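Local coordinates for beta-D-glucoside glucohydrolase (Trichoderma reesei, PDB 4I8D), which probably hydrolyses terminal, non-reducing beta-D-glucosyl residues, releasing beta-D-glucose, as a secreted family 3 beta-glucosidase of cellulose degradation, at residues Ile107-Gly112 against Gly153-Ala158; Thr581-Ser586 against Val620-Ser625; Val434-Asp439 against Val477-His482; Pro641-Arg646 against Val689-Phe694. All coordinates share one frame; numbering follows the deposited sequence.

Contact 1: residues Ile107-Gly112 against Gly153-Ala158; sequences IHVILG and GVQATA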
loop_
_atom_site.group_PDB
_atom_site.type_symbol
_atom_site.label_atom_id
_atom_site.label_comp_id
_atom_site.label_asym_id
_atom_site.label_seq_id
_atom_site.Cartn_x
_atom_site.Cartn_y
_atom_site.Cartn_z
ATOM N N ILE A 107 -10.092 19.831 -3.267
ATOM C CA ILE A 107 -9.080 19.517 -2.246
ATOM C C ILE A 107 -7.673 19.639 -2.842
ATOM O O ILE A 107 -7.413 19.130 -3.936
ATOM C CB ILE A 107 -9.266 18.075 -1.701
ATOM C CG1 ILE A 107 -10.638 17.910 -1.052
ATOM C CG2 ILE A 107 -8.159 17.701 -0.727
ATOM C CD1 ILE A 107 -11.182 16.509 -1.175
ATOM N N HIS A 108 -6.770 20.298 -2.117
ATOM C CA HIS A 108 -5.392 20.482 -2.578
ATOM C C HIS A 108 -4.499 19.264 -2.321
ATOM O O HIS A 108 -3.723 18.865 -3.196
ATOM C CB HIS A 108 -4.767 21.716 -1.932
ATOM C CG HIS A 108 -5.585 22.958 -2.093
ATOM N ND1 HIS A 108 -6.507 23.368 -1.152
ATOM C CD2 HIS A 108 -5.630 23.875 -3.088
ATOM C CE1 HIS A 108 -7.081 24.486 -1.559
ATOM N NE2 HIS A 108 -6.566 24.816 -2.732
ATOM N N VAL A 109 -4.607 18.684 -1.123
ATOM C CA VAL A 109 -3.711 17.602 -0.712
ATOM C C VAL A 109 -4.452 16.321 -0.351
ATOM O O VAL A 109 -5.332 16.311 0.521
ATOM C CB VAL A 109 -2.819 17.991 0.486
ATOM C CG1 VAL A 109 -1.650 17.021 0.600
ATOM C CG2 VAL A 109 -2.308 19.420 0.359
ATOM N N ILE A 110 -4.079 15.238 -1.024
ATOM C CA ILE A 110 -4.546 13.917 -0.642
ATOM C C ILE A 110 -3.530 13.293 0.313
ATOM O O ILE A 110 -2.317 13.320 0.061
ATOM C CB ILE A 110 -4.840 13.016 -1.869
ATOM C CG1 ILE A 110 -5.624 11.761 -1.447
ATOM C CG2 ILE A 110 -3.569 12.690 -2.656
ATOM C CD1 ILE A 110 -7.073 12.029 -1.090
ATOM N N LEU A 111 -4.032 12.761 1.422
ATOM C CA LEU A 111 -3.176 12.207 2.466
ATOM C C LEU A 111 -2.833 10.757 2.143
ATOM O O LEU A 111 -3.388 9.822 2.736
ATOM C CB LEU A 111 -3.856 12.341 3.839
ATOM C CG LEU A 111 -4.296 13.741 4.297
ATOM C CD1 LEU A 111 -4.991 13.693 5.646
ATOM C CD2 LEU A 111 -3.118 14.700 4.355
ATOM N N GLY A 112 -1.920 10.577 1.191
ATOM C CA GLY A 112 -1.552 9.250 0.696
ATOM C C GLY A 112 -0.632 9.371 -0.503
ATOM O O GLY A 112 -0.440 10.476 -1.020
ATOM N N GLY A 153 -2.431 17.526 -10.945
ATOM C CA GLY A 153 -2.369 18.820 -10.268
ATOM C C GLY A 153 -2.729 18.799 -8.789
ATOM O O GLY A 153 -3.067 19.837 -8.217
ATOM N N VAL A 154 -2.666 17.625 -8.160
ATOM C CA VAL A 154 -2.911 17.524 -6.718
ATOM C C VAL A 154 -1.649 17.121 -5.948
ATOM O O VAL A 154 -0.768 16.452 -6.490
ATOM C CB VAL A 154 -4.103 16.595 -6.369
ATOM C CG1 VAL A 154 -5.360 17.006 -7.122
ATOM C CG2 VAL A 154 -3.777 15.149 -6.667
ATOM N N GLN A 155 -1.573 17.556 -4.692
ATOM C CA GLN A 155 -0.449 17.250 -3.807
ATOM C C GLN A 155 -0.595 15.875 -3.149
ATOM O O GLN A 155 -1.641 15.566 -2.566
ATOM C CB GLN A 155 -0.332 18.307 -2.708
ATOM C CG GLN A 155 0.108 19.683 -3.173
ATOM C CD GLN A 155 0.284 20.639 -2.013
ATOM O OE1 GLN A 155 0.844 20.278 -0.979
ATOM N NE2 GLN A 155 -0.194 21.867 -2.175
ATOM N N ALA A 156 0.456 15.061 -3.230
ATOM C CA ALA A 156 0.460 13.752 -2.583
ATOM C C ALA A 156 1.202 13.800 -1.241
ATOM O O ALA A 156 2.037 14.685 -1.019
ATOM C CB ALA A 156 1.072 12.705 -3.504
ATOM N N THR A 157 0.884 12.860 -0.346
ATOM C CA THR A 157 1.578 12.745 0.937
ATOM C C THR A 157 2.091 11.334 1.173
ATOM O O THR A 157 1.298 10.413 1.410
ATOM C CB THR A 157 0.673 13.105 2.127
ATOM O OG1 THR A 157 -0.166 14.214 1.792
ATOM C CG2 THR A 157 1.515 13.459 3.333
ATOM N N ALA A 158 3.416 11.171 1.111
ATOM C CA ALA A 158 4.068 9.929 1.537
ATOM C C ALA A 158 3.883 9.761 3.053
ATOM O O ALA A 158 4.058 10.719 3.812
ATOM C CB ALA A 158 5.538 9.927 1.156
#

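Contact 2: residues Thr581-Ser586 against Val620-Ser625; sequences TKFNYS and VDIANS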
loop_
_atom_site.group_PDB
_atom_site.type_symbol
_atom_site.label_atom_id
_atom_site.label_comp_id
_atom_site.label_asym_id
_atom_site.label_seq_id
_atom_site.Cartn_x
_atom_site.Cartn_y
_atom_site.Cartn_z
ATOM N N THR A 581 -4.335 -20.969 -17.198
ATOM C CA THR A 581 -3.405 -21.505 -18.183
ATOM C C THR A 581 -2.046 -21.654 -17.507
ATOM O O THR A 581 -1.940 -21.438 -16.304
ATOM C CB THR A 581 -3.334 -20.602 -19.443
ATOM O OG1 THR A 581 -2.407 -21.158 -20.379
ATOM C CG2 THR A 581 -2.907 -19.169 -19.094
ATOM N N LYS A 582 -1.015 -22.029 -18.266
ATOM C CA LYS A 582 0.350 -22.140 -17.721
ATOM C C LYS A 582 1.397 -21.535 -18.658
ATOM O O LYS A 582 1.105 -21.273 -19.828
ATOM C CB LYS A 582 0.688 -23.594 -17.362
ATOM C CG LYS A 582 0.593 -24.577 -18.519
ATOM C CD LYS A 582 0.878 -25.998 -18.059
ATOM C CE LYS A 582 1.545 -26.811 -19.161
ATOM N NZ LYS A 582 0.617 -27.117 -20.282
ATOM N N PHE A 583 2.607 -21.322 -18.136
ATOM C CA PHE A 583 3.653 -20.556 -18.832
ATOM C C PHE A 583 5.039 -21.210 -18.842
ATOM O O PHE A 583 5.458 -21.819 -17.857
ATOM C CB PHE A 583 3.764 -19.157 -18.219
ATOM C CG PHE A 583 2.455 -18.425 -18.146
ATOM C CD1 PHE A 583 2.011 -17.653 -19.219
ATOM C CD2 PHE A 583 1.660 -18.508 -17.007
ATOM C CE1 PHE A 583 0.802 -16.985 -19.151
ATOM C CE2 PHE A 583 0.453 -17.841 -16.939
ATOM C CZ PHE A 583 0.024 -17.081 -18.009
ATOM N N ASN A 584 5.745 -21.065 -19.961
ATOM C CA ASN A 584 7.131 -21.509 -20.081
ATOM C C ASN A 584 8.117 -20.347 -20.159
ATOM O O ASN A 584 7.915 -19.404 -20.916
ATOM C CB ASN A 584 7.316 -22.438 -21.286
ATOM C CG ASN A 584 6.717 -23.815 -21.064
ATOM O OD1 ASN A 584 5.650 -23.945 -20.463
ATOM N ND2 ASN A 584 7.396 -24.852 -21.558
ATOM N N TYR A 585 9.180 -20.444 -19.366
ATOM C CA TYR A 585 10.278 -19.480 -19.334
ATOM C C TYR A 585 11.435 -20.013 -20.166
ATOM O O TYR A 585 11.748 -21.199 -20.098
ATOM C CB TYR A 585 10.739 -19.265 -17.884
ATOM C CG TYR A 585 9.734 -18.536 -17.001
ATOM C CD1 TYR A 585 8.418 -18.988 -16.872
ATOM C CD2 TYR A 585 10.107 -17.396 -16.288
ATOM C CE1 TYR A 585 7.501 -18.316 -16.071
ATOM C CE2 TYR A 585 9.199 -16.720 -15.480
ATOM C CZ TYR A 585 7.898 -17.180 -15.377
ATOM O OH TYR A 585 7.000 -16.506 -14.583
ATOM N N SER A 586 12.062 -19.152 -20.964
ATOM C CA SER A 586 13.240 -19.557 -21.746
ATOM C C SER A 586 14.129 -18.377 -22.140
ATOM O O SER A 586 13.742 -17.215 -21.964
ATOM C CB SER A 586 12.822 -20.354 -22.984
ATOM O OG SER A 586 11.962 -19.593 -23.803
ATOM N N VAL A 620 13.997 -12.452 -20.135
ATOM C CA VAL A 620 13.518 -13.827 -20.260
ATOM C C VAL A 620 12.288 -13.837 -21.171
ATOM O O VAL A 620 11.545 -12.853 -21.228
ATOM C CB VAL A 620 13.215 -14.472 -18.870
ATOM C CG1 VAL A 620 12.222 -13.640 -18.063
ATOM C CG2 VAL A 620 12.720 -15.909 -19.009
ATOM N N ASP A 621 12.093 -14.939 -21.891
ATOM C CA ASP A 621 10.926 -15.125 -22.747
ATOM C C ASP A 621 9.863 -15.982 -22.073
ATOM O O ASP A 621 10.143 -17.102 -21.621
ATOM C CB ASP A 621 11.332 -15.752 -24.084
ATOM C CG ASP A 621 11.835 -14.720 -25.094
ATOM O OD1 ASP A 621 11.998 -13.527 -24.730
ATOM O OD2 ASP A 621 12.066 -15.106 -26.263
ATOM N N ILE A 622 8.648 -15.446 -22.004
ATOM C CA ILE A 622 7.519 -16.146 -21.402
ATOM C C ILE A 622 6.543 -16.586 -22.490
ATOM O O ILE A 622 6.088 -15.770 -23.285
ATOM C CB ILE A 622 6.829 -15.285 -20.310
ATOM C CG1 ILE A 622 7.582 -15.386 -18.982
ATOM C CG2 ILE A 622 5.412 -15.760 -20.033
ATOM C CD1 ILE A 622 8.918 -14.679 -18.933
ATOM N N ALA A 623 6.240 -17.880 -22.527
ATOM C CA ALA A 623 5.354 -18.438 -23.547
ATOM C C ALA A 623 4.144 -19.094 -22.908
ATOM O O ALA A 623 4.286 -19.919 -22.004
ATOM C CB ALA A 623 6.102 -19.442 -24.412
ATOM N N ASN A 624 2.955 -18.725 -23.382
ATOM C CA ASN A 624 1.699 -19.293 -22.884
ATOM C C ASN A 624 1.513 -20.729 -23.386
ATOM O O ASN A 624 0.976 -20.960 -24.474
ATOM C CB ASN A 624 0.519 -18.392 -23.278
ATOM C CG ASN A 624 -0.826 -18.895 -22.766
ATOM O OD1 ASN A 624 -1.064 -20.100 -22.643
ATOM N ND2 ASN A 624 -1.731 -17.958 -22.497
ATOM N N SER A 625 1.959 -21.689 -22.581
ATOM C CA SER A 625 1.925 -23.097 -22.972
ATOM C C SER A 625 0.604 -23.789 -22.627
ATOM O O SER A 625 0.499 -25.012 -22.722
ATOM C CB SER A 625 3.115 -23.867 -22.371
ATOM O OG SER A 625 3.071 -23.894 -20.952
#

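Contact 3: residues Val434-Asp439 against Val477-His482; sequences VFITAD and VIVVVH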
loop_
_atom_site.group_PDB
_atom_site.type_symbol
_atom_site.label_atom_id
_atom_site.label_comp_id
_atom_site.label_asym_id
_atom_site.label_seq_id
_atom_site.Cartn_x
_atom_site.Cartn_y
_atom_site.Cartn_z
ATOM N N VAL A 434 -18.136 -20.923 -0.476
ATOM C CA VAL A 434 -18.267 -20.415 0.896
ATOM C C VAL A 434 -17.353 -19.204 1.138
ATOM O O VAL A 434 -16.217 -19.164 0.663
ATOM C CB VAL A 434 -18.106 -21.565 1.947
ATOM C CG1 VAL A 434 -16.795 -22.304 1.760
ATOM C CG2 VAL A 434 -18.249 -21.059 3.377
ATOM N N PHE A 435 -17.869 -18.216 1.865
ATOM C CA PHE A 435 -17.222 -16.904 1.981
ATOM C C PHE A 435 -16.769 -16.601 3.398
ATOM O O PHE A 435 -17.597 -16.470 4.307
ATOM C CB PHE A 435 -18.165 -15.802 1.483
ATOM C CG PHE A 435 -18.482 -15.906 0.023
ATOM C CD1 PHE A 435 -19.336 -16.902 -0.453
ATOM C CD2 PHE A 435 -17.909 -15.022 -0.887
ATOM C CE1 PHE A 435 -19.608 -17.013 -1.805
ATOM C CE2 PHE A 435 -18.180 -15.128 -2.242
ATOM C CZ PHE A 435 -19.029 -16.123 -2.704
ATOM N N ILE A 436 -15.453 -16.496 3.575
ATOM C CA ILE A 436 -14.864 -16.154 4.869
ATOM C C ILE A 436 -14.066 -14.860 4.778
ATOM O O ILE A 436 -13.611 -14.493 3.693
ATOM C CB ILE A 436 -13.972 -17.290 5.425
ATOM C CG1 ILE A 436 -12.947 -17.752 4.382
ATOM C CG2 ILE A 436 -14.832 -18.458 5.880
ATOM C CD1 ILE A 436 -11.744 -18.469 4.966
ATOM N N THR A 437 -13.897 -14.168 5.903
ATOM C CA THR A 437 -13.141 -12.917 5.920
ATOM C C THR A 437 -12.143 -12.843 7.070
ATOM O O THR A 437 -12.049 -13.759 7.885
ATOM C CB THR A 437 -14.062 -11.678 6.011
ATOM O OG1 THR A 437 -14.804 -11.708 7.237
ATOM C CG2 THR A 437 -15.024 -11.613 4.837
ATOM N N ALA A 438 -11.382 -11.753 7.098
ATOM C CA ALA A 438 -10.661 -11.290 8.282
ATOM C C ALA A 438 -10.444 -9.789 8.104
ATOM O O ALA A 438 -10.153 -9.329 7.002
ATOM C CB ALA A 438 -9.332 -12.016 8.454
ATOM N N ASP A 439 -10.588 -9.033 9.184
ATOM C CA ASP A 439 -10.604 -7.582 9.097
ATOM C C ASP A 439 -9.588 -6.987 10.050
ATOM O O ASP A 439 -9.151 -7.653 10.982
ATOM C CB ASP A 439 -12.010 -7.065 9.444
ATOM C CG ASP A 439 -12.378 -5.772 8.703
ATOM O OD1 ASP A 439 -11.480 -5.025 8.250
ATOM O OD2 ASP A 439 -13.595 -5.495 8.584
ATOM N N VAL A 477 -15.928 -28.142 -3.001
ATOM C CA VAL A 477 -16.028 -26.872 -2.283
ATOM C C VAL A 477 -15.056 -25.828 -2.836
ATOM O O VAL A 477 -13.868 -26.101 -3.018
ATOM C CB VAL A 477 -15.793 -27.045 -0.762
ATOM C CG1 VAL A 477 -16.022 -25.729 -0.027
ATOM C CG2 VAL A 477 -16.691 -28.136 -0.190
ATOM N N ILE A 478 -15.588 -24.640 -3.110
ATOM C CA ILE A 478 -14.778 -23.476 -3.445
ATOM C C ILE A 478 -14.825 -22.522 -2.259
ATOM O O ILE A 478 -15.903 -22.093 -1.846
ATOM C CB ILE A 478 -15.267 -22.787 -4.746
ATOM C CG1 ILE A 478 -15.129 -23.758 -5.921
ATOM C CG2 ILE A 478 -14.469 -21.521 -5.031
ATOM C CD1 ILE A 478 -16.042 -23.468 -7.090
ATOM N N VAL A 479 -13.657 -22.214 -1.701
ATOM C CA VAL A 479 -13.573 -21.276 -0.586
ATOM C C VAL A 479 -13.088 -19.926 -1.104
ATOM O O VAL A 479 -12.052 -19.851 -1.762
ATOM C CB VAL A 479 -12.635 -21.782 0.537
ATOM C CG1 VAL A 479 -12.582 -20.784 1.688
ATOM C CG2 VAL A 479 -13.085 -23.145 1.046
ATOM N N VAL A 480 -13.847 -18.871 -0.812
ATOM C CA VAL A 480 -13.471 -17.518 -1.210
ATOM C C VAL A 480 -13.160 -16.665 0.020
ATOM O O VAL A 480 -13.986 -16.542 0.929
ATOM C CB VAL A 480 -14.547 -16.849 -2.102
ATOM C CG1 VAL A 480 -14.191 -15.400 -2.387
ATOM C CG2 VAL A 480 -14.693 -17.604 -3.415
ATOM N N VAL A 481 -11.961 -16.085 0.025
ATOM C CA VAL A 481 -11.459 -15.267 1.126
ATOM C C VAL A 481 -11.324 -13.808 0.700
ATOM O O VAL A 481 -10.728 -13.499 -0.341
ATOM C CB VAL A 481 -10.048 -15.723 1.557
ATOM C CG1 VAL A 481 -9.621 -15.030 2.842
ATOM C CG2 VAL A 481 -9.977 -17.235 1.700
ATOM N N HIS A 482 -11.867 -12.917 1.517
ATOM C CA HIS A 482 -11.607 -11.488 1.400
ATOM C C HIS A 482 -10.939 -11.113 2.702
ATOM O O HIS A 482 -11.518 -11.304 3.772
ATOM C CB HIS A 482 -12.914 -10.706 1.235
ATOM C CG HIS A 482 -13.572 -10.889 -0.098
ATOM N ND1 HIS A 482 -14.375 -11.968 -0.393
ATOM C CD2 HIS A 482 -13.561 -10.117 -1.209
ATOM C CE1 HIS A 482 -14.822 -11.860 -1.629
ATOM N NE2 HIS A 482 -14.346 -10.743 -2.146
HETATM O O HOH W 1 -15.057 -13.251 1.788
#

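Contact 4: residues Pro641-Arg646 against Val689-Phe694; sequences PSSAPR and VPSGSF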
loop_
_atom_site.group_PDB
_atom_site.type_symbol
_atom_site.label_atom_id
_atom_site.label_comp_id
_atom_site.label_asym_id
_atom_site.label_seq_id
_atom_site.Cartn_x
_atom_site.Cartn_y
_atom_site.Cartn_z
ATOM N N PRO A 641 26.537 -11.037 -3.689
ATOM C CA PRO A 641 27.774 -11.833 -3.639
ATOM C C PRO A 641 28.227 -12.194 -2.228
ATOM O O PRO A 641 27.888 -11.500 -1.263
ATOM C CB PRO A 641 28.820 -10.918 -4.293
ATOM C CG PRO A 641 28.042 -9.881 -5.025
ATOM C CD PRO A 641 26.792 -9.687 -4.228
ATOM N N SER A 642 29.010 -13.267 -2.129
ATOM C CA SER A 642 29.535 -13.763 -0.855
ATOM C C SER A 642 30.438 -12.778 -0.113
ATOM O O SER A 642 30.607 -12.883 1.101
ATOM C CB SER A 642 30.264 -15.085 -1.073
ATOM O OG SER A 642 29.321 -16.128 -1.249
ATOM N N SER A 643 31.005 -11.828 -0.848
ATOM C CA SER A 643 31.843 -10.784 -0.265
ATOM C C SER A 643 31.020 -9.794 0.559
ATOM O O SER A 643 31.509 -9.237 1.542
ATOM C CB SER A 643 32.619 -10.049 -1.362
ATOM O OG SER A 643 31.750 -9.552 -2.362
ATOM N N ALA A 644 29.771 -9.586 0.149
ATOM C CA ALA A 644 28.858 -8.663 0.824
ATOM C C ALA A 644 28.500 -9.175 2.218
ATOM O O ALA A 644 28.541 -10.382 2.456
ATOM C CB ALA A 644 27.595 -8.477 -0.006
ATOM N N PRO A 645 28.142 -8.260 3.143
ATOM C CA PRO A 645 27.684 -8.714 4.457
ATOM C C PRO A 645 26.417 -9.552 4.335
ATOM O O PRO A 645 25.839 -9.659 3.247
ATOM C CB PRO A 645 27.373 -7.406 5.201
ATOM C CG PRO A 645 28.105 -6.339 4.448
ATOM C CD PRO A 645 28.099 -6.790 3.021
ATOM N N ARG A 646 26.011 -10.158 5.445
ATOM C CA ARG A 646 24.752 -10.890 5.529
ATOM C C ARG A 646 23.608 -10.059 4.934
ATOM O O ARG A 646 23.284 -8.967 5.417
ATOM C CB ARG A 646 24.465 -11.264 6.989
ATOM C CG ARG A 646 23.091 -11.848 7.259
ATOM C CD ARG A 646 23.087 -12.628 8.573
ATOM N NE ARG A 646 21.741 -12.680 9.138
ATOM C CZ ARG A 646 20.831 -13.597 8.826
ATOM N NH1 ARG A 646 21.117 -14.570 7.957
ATOM N NH2 ARG A 646 19.623 -13.537 9.380
ATOM N N VAL A 689 27.628 -0.629 -3.970
ATOM C CA VAL A 689 27.524 -1.851 -4.765
ATOM C C VAL A 689 28.727 -2.732 -4.442
ATOM O O VAL A 689 29.869 -2.290 -4.574
ATOM C CB VAL A 689 27.494 -1.574 -6.282
ATOM C CG1 VAL A 689 27.545 -2.884 -7.057
ATOM C CG2 VAL A 689 26.256 -0.775 -6.663
ATOM N N PRO A 690 28.481 -3.978 -4.007
ATOM C CA PRO A 690 29.606 -4.863 -3.721
ATOM C C PRO A 690 30.187 -5.502 -4.980
ATOM O O PRO A 690 29.484 -5.651 -5.974
ATOM C CB PRO A 690 28.990 -5.931 -2.809
ATOM C CG PRO A 690 27.553 -5.979 -3.208
ATOM C CD PRO A 690 27.182 -4.603 -3.689
ATOM N N SER A 691 31.464 -5.866 -4.918
ATOM C CA SER A 691 32.131 -6.604 -5.991
ATOM C C SER A 691 31.810 -8.102 -5.915
ATOM O O SER A 691 31.413 -8.606 -4.856
ATOM C CB SER A 691 33.650 -6.397 -5.910
ATOM O OG SER A 691 34.198 -7.022 -4.757
ATOM N N GLY A 692 31.997 -8.802 -7.038
ATOM C CA GLY A 692 31.791 -10.252 -7.117
ATOM C C GLY A 692 30.645 -10.712 -8.015
ATOM O O GLY A 692 30.225 -10.004 -8.937
ATOM N N SER A 693 30.138 -11.909 -7.725
ATOM C CA SER A 693 29.117 -12.566 -8.537
ATOM C C SER A 693 27.742 -12.508 -7.860
ATOM O O SER A 693 27.590 -12.977 -6.733
ATOM C CB SER A 693 29.528 -14.024 -8.780
ATOM O OG SER A 693 28.615 -14.684 -9.634
ATOM N N PHE A 694 26.755 -11.926 -8.547
ATOM C CA PHE A 694 25.370 -11.898 -8.066
ATOM C C PHE A 694 24.593 -13.090 -8.617
ATOM O O PHE A 694 24.852 -13.544 -9.732
ATOM C CB PHE A 694 24.656 -10.618 -8.509
ATOM C CG PHE A 694 25.069 -9.377 -7.760
ATOM C CD1 PHE A 694 26.332 -8.801 -7.954
ATOM C CD2 PHE A 694 24.178 -8.747 -6.895
ATOM C CE1 PHE A 694 26.699 -7.641 -7.276
ATOM C CE2 PHE A 694 24.541 -7.585 -6.216
ATOM C CZ PHE A 694 25.802 -7.029 -6.408
#

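Contact 1: residues Ile107-Gly112 against Gly153-Ala158
Val109 and Gln155 meet at a slant, the valine's two methyls turned to different partners. CG2 lies against the amide of Gln155, 3.5 Å from its OE1, while CG1, anti to the backbone N (chi1 -163°), reaches across Thr157 at roughly a right angle and comes 3.4 Å from its OG1. The Gln155 amide is held beyond the pair, by the hydroxyl of Tyr233 at OE1 and by Gln302 at NE2. Beneath these side chains the backbones run nearly parallel: Gln155 N gives a hydrogen bond to His108 O (2.9 Å), and Gln155 O receives Ile110 N at the same length. Further along, Thr157 bonds twice. Its OG1 donates to Ile110 O (2.9 Å) from above the carbonyl plane, and its N donates to Gly112 O (2.8 Å). Leu111, centre of an inverse gamma turn between these two acceptors, points its CB away from the 153-158 segment but lies alongside Thr157 through CD2. Its side chain also touches the bound beta-D-glucopyranose. The buried pairing joins the short strand 109-110 to the residues leading into strand 157-161 in the TIM-barrel-related N-terminal domain, bordering the glucose pocket of a family 3 glycosidase.

Contact 2: residues Thr581-Ser586 against Val620-Ser625
Tyr585 lays one ring face over Ile622, whose CG1 sits 3.9 Å from the ring centroid and 6° off its normal, a CH-pi contact with the two side chains pointing the same way. They project from an antiparallel sheet in which strand 583-592 forms an edge beside strand 614-624, part of the C-terminal beta-sandwich region. On the same face of the sheet Ile622 CG2 meets Phe583 CD1, and Val620 CG2 approaches the tyrosine ring obliquely; strands 630-639, 692-699 and 705-713 of the other sheet cover this apolar side, where the Tyr585 hydroxyl is bonded to Glu632. Asn584 and Ala623 form a hydrogen-bonded pair, with Asn584 N to Ala623 O at 2.8 Å. Ser586 and Asp621 make another such pair, and the Asp621 carboxylate reaches beyond it to a salt bridge with Arg587 and a bond from Thr667. Toward the strand end the backbone pairing weakens and side-chain bonds join in. Lys582 bends at its last two torsions to bring NZ 3.2 Å from Ser625 O, well above the carbonyl plane. With OG1 anti to its own backbone N (chi1 180°), Thr581 donates to Asn624 OD1 at 2.8 Å, its oxygen raised 35° out of the amide carbonyl plane.

Contact 3: residues Val434-Asp439 against Val477-His482
Ile436 O is gripped twice, by His482 N at 3.2 Å and by a water that donates to it at 2.7 Å. The same water lies in the plane of the His482 imidazole at its edge, 2.6 Å from ND1, and so ties the side chain back to the carbonyl that its own backbone N reaches. Elsewhere the bonds follow the plain parallel pattern: Val434 is bonded through N to Ile478 O and through O to Val480 N, the latter 2.8 Å long with an angle of 176° at the hydrogen. Val480 O in turn receives Ile436 N. One face of the sheet is aliphatic. Val434 CG1 rests on Val479 CG2 with both side chains pointing alike, and also meets Val477 CG1. Ile436 puts CG1 between its backbone N and carbonyl carbon (chi1 51°), from where the chain slants across Val479 and Val481 and ends with CD1 3.9 Å from Val481 CG2. The other face is mixed, with Phe435 and His482 beside Val480 and Thr437. Phe435 lies alongside Val480, which comes over one ring face through CB, and Phe435 CE2 is 4.0 Å from Val480 CG1. Farther along, the edge of the Phe435 ring is near that of His482, with CD2 4.5 Å from CE1. Helices 396-406 and 511-519 pack against the phenylalanine. Both strands are central in a six-stranded mixed sheet, and helix 463-471 connects them in a beta-alpha-beta crossover, the building unit of the alpha/beta sandwich that forms the second domain of family 3 glycosidases.

Contact 4: residues Pro641-Arg646 against Val689-Phe694
Pro641 sets its CG-CD edge over one face of the Phe694 ring, CD 3.5 Å from the centroid and 8° off the normal, a CH-pi contact in the fibronectin type III-like domain. Its CG comes 3.4 Å from Phe694 CE1, over the same face, and the two side chains cross at a slant. The same CD is also 3.9 Å from Pro690 CG, while Pro641 CA makes a CA-H...O contact with Ser693 O. Strand 705-713 pairs with the strand that starts at Gly692, a residue of positive phi, and also packs against Phe694. From Pro641 the chain folds into a type I beta turn closed by Ala644 N to Pro641 O, 3.0 Å, which carries Ser643 toward the second segment. Ser643 makes the sole hydrogen bond between the segments: OG, placed between its backbone N and carbonyl carbon (chi1 54°), donates to Ser691 O at 2.7 Å, tilted 25° from the carbonyl plane. Next in the turn, Ala644 sets its CB 4.0 Å from Pro690 CB. Beyond it the chain moves off, and Arg646 is held elsewhere, by a cation-pi contact with Phe557 and by a salt bridge from NH1 to Asp565 OD2.

Contacts 1 and 3 are buried, contact 1 in the family 3 N-terminal domain and contact 3 in the family 3 C-terminal domain, on opposite sides of the chain's centre; contacts 2 and 4 are partly buried and lie farther out, in the C-terminal beta-rich region. Contact 3 is regular parallel pairing with one aliphatic and one mixed face, whereas contact 1 is a short, irregular pairing supplemented by a threonine hydroxyl and borders the glucose pocket. Contact 2 is antiparallel and mixes an apolar inner face with lysine and serine at its exposed end. Contact 4 has no strand pairing and depends on prolines and one hydroxyl bond. Strands 692-699 and 705-713 border contact 2 and carry or flank contact 4.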